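Long-range contact in cytochrome P450 CYP260B1 (Sorangium cellulosum, PDB 5HIW), which is a bacterial cytochrome P450, a helix-rich haem protein that holds protoporphyrin IX with its iron in an internal pocket: residues M1-K13 / H21-E35. Sequence-based numbering, arbitrary orientation.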
ATOM      1  N   MET A   1      15.038   0.898  30.010  1.00 61.78           N
ATOM      2  CA  MET A   1      13.835   1.733  29.717  1.00 54.83           C
ATOM      3  C   MET A   1      14.075   2.729  28.544  1.00 49.28           C
ATOM      4  O   MET A   1      14.941   3.644  28.576  1.00 45.99           O
ATOM      5  CB  MET A   1      13.356   2.437  31.009  1.00 55.25           C
ATOM      6  CG  MET A   1      11.842   2.404  31.229  1.00 52.48           C
ATOM      7  SD  MET A   1      11.510   2.631  32.987  1.00 48.41           S
ATOM      8  CE  MET A   1      12.305   4.192  33.385  1.00 44.16           C
ATOM      9  N   LEU A   2      13.333   2.472  27.466  1.00 45.49           N
ATOM     10  CA  LEU A   2      13.171   3.420  26.393  1.00 42.11           C
ATOM     11  C   LEU A   2      12.324   4.559  26.905  1.00 31.78           C
ATOM     12  O   LEU A   2      11.454   4.393  27.760  1.00 33.43           O
ATOM     13  CB  LEU A   2      12.487   2.788  25.147  1.00 42.64           C
ATOM     14  CG  LEU A   2      13.246   1.750  24.313  1.00 45.22           C
ATOM     15  CD1 LEU A   2      12.545   1.463  23.011  1.00 45.58           C
ATOM     16  CD2 LEU A   2      14.621   2.222  23.967  1.00 45.33           C
ATOM     17  N   PRO A   3      12.581   5.743  26.405  1.00 28.86           N
ATOM     18  CA  PRO A   3      11.622   6.757  26.695  1.00 30.37           C
ATOM     19  C   PRO A   3      10.281   6.377  26.085  1.00 29.83           C
ATOM     20  O   PRO A   3      10.261   5.682  25.034  1.00 30.16           O
ATOM     21  CB  PRO A   3      12.209   7.974  26.037  1.00 28.80           C
ATOM     22  CG  PRO A   3      13.045   7.453  24.939  1.00 26.37           C
ATOM     23  CD  PRO A   3      13.549   6.141  25.388  1.00 28.00           C
ATOM     24  N   ARG A   4       9.179   6.849  26.656  1.00 24.94           N
ATOM     25  CA  ARG A   4       7.851   6.420  26.174  1.00 25.40           C
ATOM     26  C   ARG A   4       6.967   7.585  25.797  1.00 24.51           C
ATOM     27  O   ARG A   4       6.984   8.619  26.430  1.00 25.88           O
ATOM     28  CB  ARG A   4       7.130   5.571  27.209  1.00 22.36           C
ATOM     29  CG  ARG A   4       7.907   4.387  27.721  1.00 25.07           C
ATOM     30  CD  ARG A   4       7.264   3.844  28.973  1.00 24.68           C
ATOM     31  NE  ARG A   4       6.115   3.004  28.732  1.00 25.32           N
ATOM     32  CZ  ARG A   4       6.211   1.701  28.566  1.00 22.47           C
ATOM     33  NH1 ARG A   4       7.399   1.110  28.559  1.00 23.29           N
ATOM     34  NH2 ARG A   4       5.140   0.984  28.481  1.00 24.81           N
ATOM     35  N   LYS A   5       6.190   7.442  24.714  1.00 22.30           N
ATOM     36  CA  LYS A   5       5.334   8.504  24.214  1.00 23.02           C
ATOM     37  C   LYS A   5       4.138   7.863  23.530  1.00 22.22           C
ATOM     38  O   LYS A   5       4.087   6.636  23.447  1.00 22.95           O
ATOM     39  CB  LYS A   5       6.098   9.349  23.174  1.00 24.27           C
ATOM     40  CG  LYS A   5       7.483   9.789  23.584  1.00 28.09           C
ATOM     41  CD  LYS A   5       8.109  10.572  22.427  1.00 27.86           C
ATOM     42  CE  LYS A   5       9.434  11.157  22.891  1.00 30.71           C
ATOM     43  NZ  LYS A   5      10.103  12.006  21.897  1.00 32.38           N
ATOM     44  N   ASN A   6       3.120   8.643  23.187  1.00 23.12           N
ATOM     45  CA  ASN A   6       1.947   8.080  22.476  1.00 27.15           C
ATOM     46  C   ASN A   6       1.767   9.002  21.259  1.00 27.86           C
ATOM     47  O   ASN A   6       1.178  10.064  21.369  1.00 25.19           O
ATOM     48  CB  ASN A   6       0.655   8.061  23.347  1.00 32.81           C
ATOM     49  CG  ASN A   6      -0.507   7.285  22.655  1.00 39.47           C
ATOM     50  OD1 ASN A   6      -0.598   7.258  21.440  1.00 46.52           O
ATOM     51  ND2 ASN A   6      -1.365   6.630  23.427  1.00 51.95           N
ATOM     52  N   LEU A   7       2.430   8.676  20.153  1.00 28.24           N
ATOM     53  CA  LEU A   7       2.398   9.554  18.975  1.00 26.72           C
ATOM     54  C   LEU A   7       1.404   9.101  17.888  1.00 26.36           C
ATOM     55  O   LEU A   7       0.947   9.893  17.087  1.00 25.38           O
ATOM     56  CB  LEU A   7       3.816   9.613  18.413  1.00 24.85           C
ATOM     57  CG  LEU A   7       4.944  10.077  19.329  1.00 29.28           C
ATOM     58  CD1 LEU A   7       6.231  10.078  18.552  1.00 28.71           C
ATOM     59  CD2 LEU A   7       4.676  11.494  19.861  1.00 29.23           C
ATOM     60  N   PHE A   8       1.032   7.834  17.894  1.00 24.55           N
ATOM     61  CA  PHE A   8       0.216   7.283  16.809  1.00 25.59           C
ATOM     62  C   PHE A   8      -1.292   7.479  16.967  1.00 28.45           C
ATOM     63  O   PHE A   8      -2.052   7.212  16.049  1.00 29.63           O
ATOM     64  CB  PHE A   8       0.617   5.834  16.541  1.00 23.87           C
ATOM     65  CG  PHE A   8       1.897   5.719  15.724  1.00 26.09           C
ATOM     66  CD1 PHE A   8       3.138   6.029  16.261  1.00 23.36           C
ATOM     67  CD2 PHE A   8       1.845   5.348  14.370  1.00 24.73           C
ATOM     68  CE1 PHE A   8       4.285   5.934  15.520  1.00 21.80           C
ATOM     69  CE2 PHE A   8       3.000   5.259  13.626  1.00 21.21           C
ATOM     70  CZ  PHE A   8       4.218   5.514  14.171  1.00 24.23           C
ATOM     71  N   SER A   9      -1.716   7.909  18.155  1.00 28.28           N
ATOM     72  CA  SER A   9      -3.144   8.217  18.397  1.00 31.47           C
ATOM     73  C   SER A   9      -3.467   9.653  17.936  1.00 27.75           C
ATOM     74  O   SER A   9      -4.609  10.039  17.840  1.00 32.20           O
ATOM     75  CB  SER A   9      -3.514   7.962  19.884  1.00 31.04           C
ATOM     76  OG  SER A   9      -2.602   8.653  20.728  1.00 38.89           O
ATOM     77  N   PHE A  10      -2.465  10.415  17.586  1.00 32.47           N
ATOM     78  CA  PHE A  10      -2.652  11.763  16.992  1.00 34.54           C
ATOM     79  C   PHE A  10      -3.701  11.716  15.867  1.00 37.10           C
ATOM     80  O   PHE A  10      -3.651  10.842  15.003  1.00 34.43           O
ATOM     81  CB  PHE A  10      -1.269  12.230  16.484  1.00 36.71           C
ATOM     82  CG  PHE A  10      -1.221  13.646  15.943  1.00 34.20           C
ATOM     83  CD1 PHE A  10      -1.486  13.891  14.631  1.00 31.47           C
ATOM     84  CD2 PHE A  10      -0.899  14.718  16.773  1.00 37.30           C
ATOM     85  CE1 PHE A  10      -1.468  15.194  14.111  1.00 32.68           C
ATOM     86  CE2 PHE A  10      -0.849  16.008  16.281  1.00 37.91           C
ATOM     87  CZ  PHE A  10      -1.122  16.257  14.944  1.00 37.76           C
ATOM     88  N   THR A  11      -4.697  12.594  15.918  1.00 32.57           N
ATOM     89  CA  THR A  11      -5.608  12.835  14.791  1.00 32.00           C
ATOM     90  C   THR A  11      -5.605  14.319  14.425  1.00 30.58           C
ATOM     91  O   THR A  11      -5.108  15.151  15.201  1.00 28.28           O
ATOM     92  CB  THR A  11      -7.057  12.431  15.050  1.00 33.56           C
ATOM     93  OG1 THR A  11      -7.633  13.307  16.004  1.00 38.88           O
ATOM     94  CG2 THR A  11      -7.134  11.052  15.585  1.00 41.43           C
ATOM     95  N   SER A  12      -6.099  14.632  13.232  1.00 27.71           N
ATOM     96  CA  SER A  12      -6.112  16.001  12.742  1.00 29.00           C
ATOM     97  C   SER A  12      -6.887  16.176  11.494  1.00 32.10           C
ATOM     98  O   SER A  12      -7.087  15.233  10.723  1.00 28.59           O
ATOM     99  CB  SER A  12      -4.700  16.491  12.473  1.00 28.72           C
ATOM    100  OG  SER A  12      -4.712  17.880  12.147  1.00 32.31           O
ATOM    101  N   LYS A  13      -7.333  17.411  11.263  1.00 26.23           N
ATOM    102  CA  LYS A  13      -7.917  17.767   9.988  1.00 27.79           C
ATOM    103  C   LYS A  13      -6.891  18.198   8.973  1.00 25.18           C
ATOM    104  O   LYS A  13      -7.239  18.439   7.831  1.00 28.91           O
ATOM    105  CB  LYS A  13      -8.924  18.945  10.123  1.00 31.67           C
ATOM    106  CG  LYS A  13      -9.955  18.668  11.186  1.00 37.87           C
ATOM    107  CD  LYS A  13     -11.186  18.102  10.576  1.00 39.46           C
ATOM    108  CE  LYS A  13     -12.318  18.127  11.578  1.00 40.69           C
ATOM    109  NZ  LYS A  13     -12.150  16.879  12.340  1.00 45.73           N
ATOM    110  N   HIS A  21       4.581  16.212  13.272  1.00 23.86           N
ATOM    111  CA  HIS A  21       4.590  15.664  14.652  1.00 26.48           C
ATOM    112  C   HIS A  21       5.624  14.578  14.825  1.00 27.69           C
ATOM    113  O   HIS A  21       6.425  14.624  15.769  1.00 24.57           O
ATOM    114  CB  HIS A  21       3.174  15.148  14.923  1.00 29.92           C
ATOM    115  CG  HIS A  21       2.931  14.562  16.267  1.00 37.89           C
ATOM    116  ND1 HIS A  21       2.498  13.249  16.435  1.00 43.35           N
ATOM    117  CD2 HIS A  21       2.911  15.132  17.495  1.00 40.10           C
ATOM    118  CE1 HIS A  21       2.298  13.035  17.720  1.00 40.58           C
ATOM    119  NE2 HIS A  21       2.555  14.151  18.380  1.00 41.53           N
ATOM    120  N   LEU A  22       5.671  13.624  13.899  1.00 22.47           N
ATOM    121  CA  LEU A  22       6.705  12.626  13.963  1.00 24.21           C
ATOM    122  C   LEU A  22       8.103  13.134  13.767  1.00 22.80           C
ATOM    123  O   LEU A  22       9.030  12.662  14.444  1.00 23.72           O
ATOM    124  CB  LEU A  22       6.477  11.488  12.949  1.00 22.88           C
ATOM    125  CG  LEU A  22       5.209  10.675  13.208  1.00 24.39           C
ATOM    126  CD1 LEU A  22       5.156   9.593  12.148  1.00 24.63           C
ATOM    127  CD2 LEU A  22       5.140  10.031  14.594  1.00 26.96           C
ATOM    128  N   ALA A  23       8.306  14.024  12.805  1.00 21.54           N
ATOM    129  CA  ALA A  23       9.655  14.518  12.597  1.00 21.64           C
ATOM    130  C   ALA A  23      10.132  15.352  13.845  1.00 24.28           C
ATOM    131  O   ALA A  23      11.302  15.241  14.210  1.00 27.39           O
ATOM    132  CB  ALA A  23       9.714  15.373  11.353  1.00 21.92           C
ATOM    133  N   ALA A  24       9.222  16.136  14.447  1.00 25.69           N
ATOM    134  CA  ALA A  24       9.521  16.846  15.737  1.00 28.99           C
ATOM    135  C   ALA A  24       9.908  15.865  16.866  1.00 29.37           C
ATOM    136  O   ALA A  24      10.934  16.024  17.539  1.00 27.95           O
ATOM    137  CB  ALA A  24       8.365  17.732  16.155  1.00 30.19           C
ATOM    138  N   ALA A  25       9.179  14.782  16.986  1.00 25.91           N
ATOM    139  CA  ALA A  25       9.459  13.780  17.992  1.00 27.28           C
ATOM    140  C   ALA A  25      10.772  13.097  17.705  1.00 27.34           C
ATOM    141  O   ALA A  25      11.506  12.779  18.617  1.00 23.49           O
ATOM    142  CB  ALA A  25       8.327  12.744  18.096  1.00 29.24           C
ATOM    143  N   ALA A  26      11.070  12.849  16.434  1.00 24.40           N
ATOM    144  CA  ALA A  26      12.342  12.193  16.034  1.00 24.49           C
ATOM    145  C   ALA A  26      13.575  13.066  16.370  1.00 27.28           C
ATOM    146  O   ALA A  26      14.639  12.547  16.619  1.00 26.01           O
ATOM    147  CB  ALA A  26      12.351  11.984  14.522  1.00 26.73           C
ATOM    148  N   ARG A  27      13.448  14.371  16.190  1.00 29.39           N
ATOM    149  CA  ARG A  27      14.480  15.294  16.696  1.00 33.88           C
ATOM    150  C   ARG A  27      14.733  15.030  18.191  1.00 32.35           C
ATOM    151  O   ARG A  27      15.878  14.941  18.599  1.00 37.46           O
ATOM    152  CB  ARG A  27      14.121  16.756  16.399  1.00 33.48           C
ATOM    153  CG  ARG A  27      14.355  17.097  14.921  1.00 37.07           C
ATOM    154  CD  ARG A  27      14.321  18.577  14.526  1.00 36.50           C
ATOM    155  NE  ARG A  27      13.147  19.239  15.065  1.00 37.54           N
ATOM    156  CZ  ARG A  27      11.960  19.351  14.474  1.00 43.72           C
ATOM    157  NH1 ARG A  27      11.745  18.834  13.269  1.00 38.60           N
ATOM    158  NH2 ARG A  27      10.976  20.006  15.111  1.00 45.79           N
ATOM    159  N   GLU A  28      13.701  14.839  18.999  1.00 29.65           N
ATOM    160  CA  GLU A  28      13.968  14.501  20.411  1.00 32.64           C
ATOM    161  C   GLU A  28      14.561  13.114  20.665  1.00 31.42           C
ATOM    162  O   GLU A  28      15.493  13.016  21.429  1.00 27.75           O
ATOM    163  CB  GLU A  28      12.750  14.722  21.313  1.00 31.42           C
ATOM    164  CG  GLU A  28      12.091  16.082  21.128  1.00 35.95           C
ATOM    165  CD  GLU A  28      13.058  17.163  21.550  1.00 45.14           C
ATOM    166  OE1 GLU A  28      13.451  17.128  22.754  1.00 45.95           O
ATOM    167  OE2 GLU A  28      13.517  17.937  20.661  1.00 45.86           O
ATOM    168  N   HIS A  29      13.949  12.028  20.169  1.00 27.31           N
ATOM    169  CA  HIS A  29      14.510  10.665  20.267  1.00 26.82           C
ATOM    170  C   HIS A  29      14.137   9.902  18.966  1.00 27.12           C
ATOM    171  O   HIS A  29      12.983   9.847  18.623  1.00 23.13           O
ATOM    172  CB  HIS A  29      13.904   9.830  21.428  1.00 31.10           C
ATOM    173  CG  HIS A  29      13.950  10.498  22.775  1.00 34.60           C
ATOM    174  ND1 HIS A  29      13.017  11.430  23.162  1.00 32.98           N
ATOM    175  CD2 HIS A  29      14.826  10.388  23.804  1.00 35.55           C
ATOM    176  CE1 HIS A  29      13.339  11.897  24.365  1.00 37.48           C
ATOM    177  NE2 HIS A  29      14.424  11.264  24.780  1.00 35.35           N
ATOM    178  N   SER A  30      15.092   9.199  18.393  1.00 28.33           N
ATOM    179  CA  SER A  30      14.801   8.306  17.290  1.00 30.88           C
ATOM    180  C   SER A  30      13.997   7.069  17.676  1.00 27.23           C
ATOM    181  O   SER A  30      13.011   6.725  16.986  1.00 24.64           O
ATOM    182  CB  SER A  30      16.115   7.912  16.594  1.00 31.20           C
ATOM    183  OG  SER A  30      15.842   7.098  15.437  1.00 32.34           O
ATOM    184  N   VAL A  31      14.405   6.408  18.758  1.00 23.10           N
ATOM    185  CA  VAL A  31      13.822   5.151  19.242  1.00 24.75           C
ATOM    186  C   VAL A  31      13.112   5.388  20.587  1.00 26.74           C
ATOM    187  O   VAL A  31      13.685   5.992  21.507  1.00 27.63           O
ATOM    188  CB  VAL A  31      14.929   4.051  19.366  1.00 25.82           C
ATOM    189  CG1 VAL A  31      14.337   2.718  19.736  1.00 28.46           C
ATOM    190  CG2 VAL A  31      15.706   3.920  18.076  1.00 24.60           C
ATOM    191  N   TYR A  32      11.875   4.960  20.685  1.00 24.99           N
ATOM    192  CA  TYR A  32      10.995   5.272  21.822  1.00 23.45           C
ATOM    193  C   TYR A  32       9.961   4.213  21.843  1.00 26.45           C
ATOM    194  O   TYR A  32       9.775   3.504  20.831  1.00 23.03           O
ATOM    195  CB  TYR A  32      10.410   6.678  21.718  1.00 25.38           C
ATOM    196  CG  TYR A  32       9.192   6.725  20.864  1.00 25.58           C
ATOM    197  CD1 TYR A  32       9.315   6.820  19.478  1.00 28.07           C
ATOM    198  CD2 TYR A  32       7.948   6.617  21.393  1.00 23.65           C
ATOM    199  CE1 TYR A  32       8.193   6.808  18.647  1.00 24.28           C
ATOM    200  CE2 TYR A  32       6.832   6.605  20.591  1.00 24.04           C
ATOM    201  CZ  TYR A  32       6.979   6.720  19.184  1.00 22.71           C
ATOM    202  OH  TYR A  32       5.902   6.595  18.350  1.00 19.57           O
ATOM    203  N   PHE A  33       9.284   4.016  22.972  1.00 23.37           N
ATOM    204  CA  PHE A  33       8.303   2.968  23.073  1.00 23.90           C
ATOM    205  C   PHE A  33       7.027   3.729  22.959  1.00 26.32           C
ATOM    206  O   PHE A  33       6.734   4.646  23.757  1.00 24.07           O
ATOM    207  CB  PHE A  33       8.406   2.187  24.416  1.00 23.97           C
ATOM    208  CG  PHE A  33       7.413   1.098  24.595  1.00 23.93           C
ATOM    209  CD1 PHE A  33       6.112   1.350  25.014  1.00 24.67           C
ATOM    210  CD2 PHE A  33       7.777  -0.224  24.386  1.00 28.75           C
ATOM    211  CE1 PHE A  33       5.229   0.319  25.149  1.00 26.97           C
ATOM    212  CE2 PHE A  33       6.865  -1.259  24.517  1.00 27.92           C
ATOM    213  CZ  PHE A  33       5.577  -0.990  24.908  1.00 28.06           C
ATOM    214  N   ASP A  34       6.242   3.361  21.955  1.00 22.85           N
ATOM    215  CA  ASP A  34       4.936   3.957  21.784  1.00 22.01           C
ATOM    216  C   ASP A  34       3.906   3.155  22.544  1.00 22.53           C
ATOM    217  O   ASP A  34       3.617   2.022  22.237  1.00 23.58           O
ATOM    218  CB  ASP A  34       4.537   4.031  20.308  1.00 20.42           C
ATOM    219  CG  ASP A  34       3.390   4.944  20.089  1.00 19.66           C
ATOM    220  OD1 ASP A  34       2.257   4.552  20.414  1.00 23.93           O
ATOM    221  OD2 ASP A  34       3.623   6.089  19.631  1.00 19.70           O
ATOM    222  N   GLU A  35       3.319   3.819  23.529  1.00 24.75           N
ATOM    223  CA  GLU A  35       2.284   3.219  24.395  1.00 24.10           C
ATOM    224  C   GLU A  35       0.982   2.929  23.696  1.00 25.05           C
ATOM    225  O   GLU A  35       0.309   2.014  24.085  1.00 30.14           O
ATOM    226  CB  GLU A  35       2.062   4.126  25.645  1.00 23.73           C
ATOM    227  CG  GLU A  35       3.283   4.177  26.521  1.00 22.86           C
ATOM    228  CD  GLU A  35       3.134   4.991  27.806  1.00 21.26           C
ATOM    229  OE1 GLU A  35       2.407   5.980  27.815  1.00 24.85           O
ATOM    230  OE2 GLU A  35       3.881   4.663  28.750  1.00 25.33           O
TER
HETATM  231  O   HOH W   1      10.474  10.054  19.784  1.00 25.98           O
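A beta-alpha-beta unit, strand 4-5, helix 17-28 and strand 31-34, brings Arg4 beside Phe33 and Lys5 beside Asp34 in parallel register. Three backbone bonds establish it: Phe33 N to Pro3 O (2.8 Å), Lys5 N to Phe33 O and Glu35 N to Lys5 O. On the face bearing Arg4 and Phe33, the guanidinium lies flat on the phenyl ring, planes 17° apart. A bend at chi3 (80°) turns the head of Arg4 over that ring, while NE, at the guanidinium edge, forms a salt bridge to Glu35 OE2 (2.8 Å), met on its anti side.

Lys5 leaves by the other face. Its extended chain passes the Tyr32 ring, and NZ donates to His29 ND1 (3.2 Å) close to the imidazole plane; a water links NZ to His29 O. Pro3 CG sits over a face of the same imidazole in a CH-pi contact.

Just past strand 4-5, Leu7 N donates to Asp34 OD2 (2.9 Å), the same oxygen that takes Tyr32 OH (2.7 Å), fixing the carboxylate against the turning chain. Leu7 CD1 presses tightly on Ala25 CB (3.4 Å) and also meets the Tyr32 ring. Farther along, the Phe10 and His21 rings stack face to face, centroids 4.3 Å apart. Strand 39-42 continues the P450 sheet antiparallel; two parallel strands joined by helix 17-28, packed on the face bearing Lys5 and Tyr32, make a beta-alpha-beta crossover at its margin.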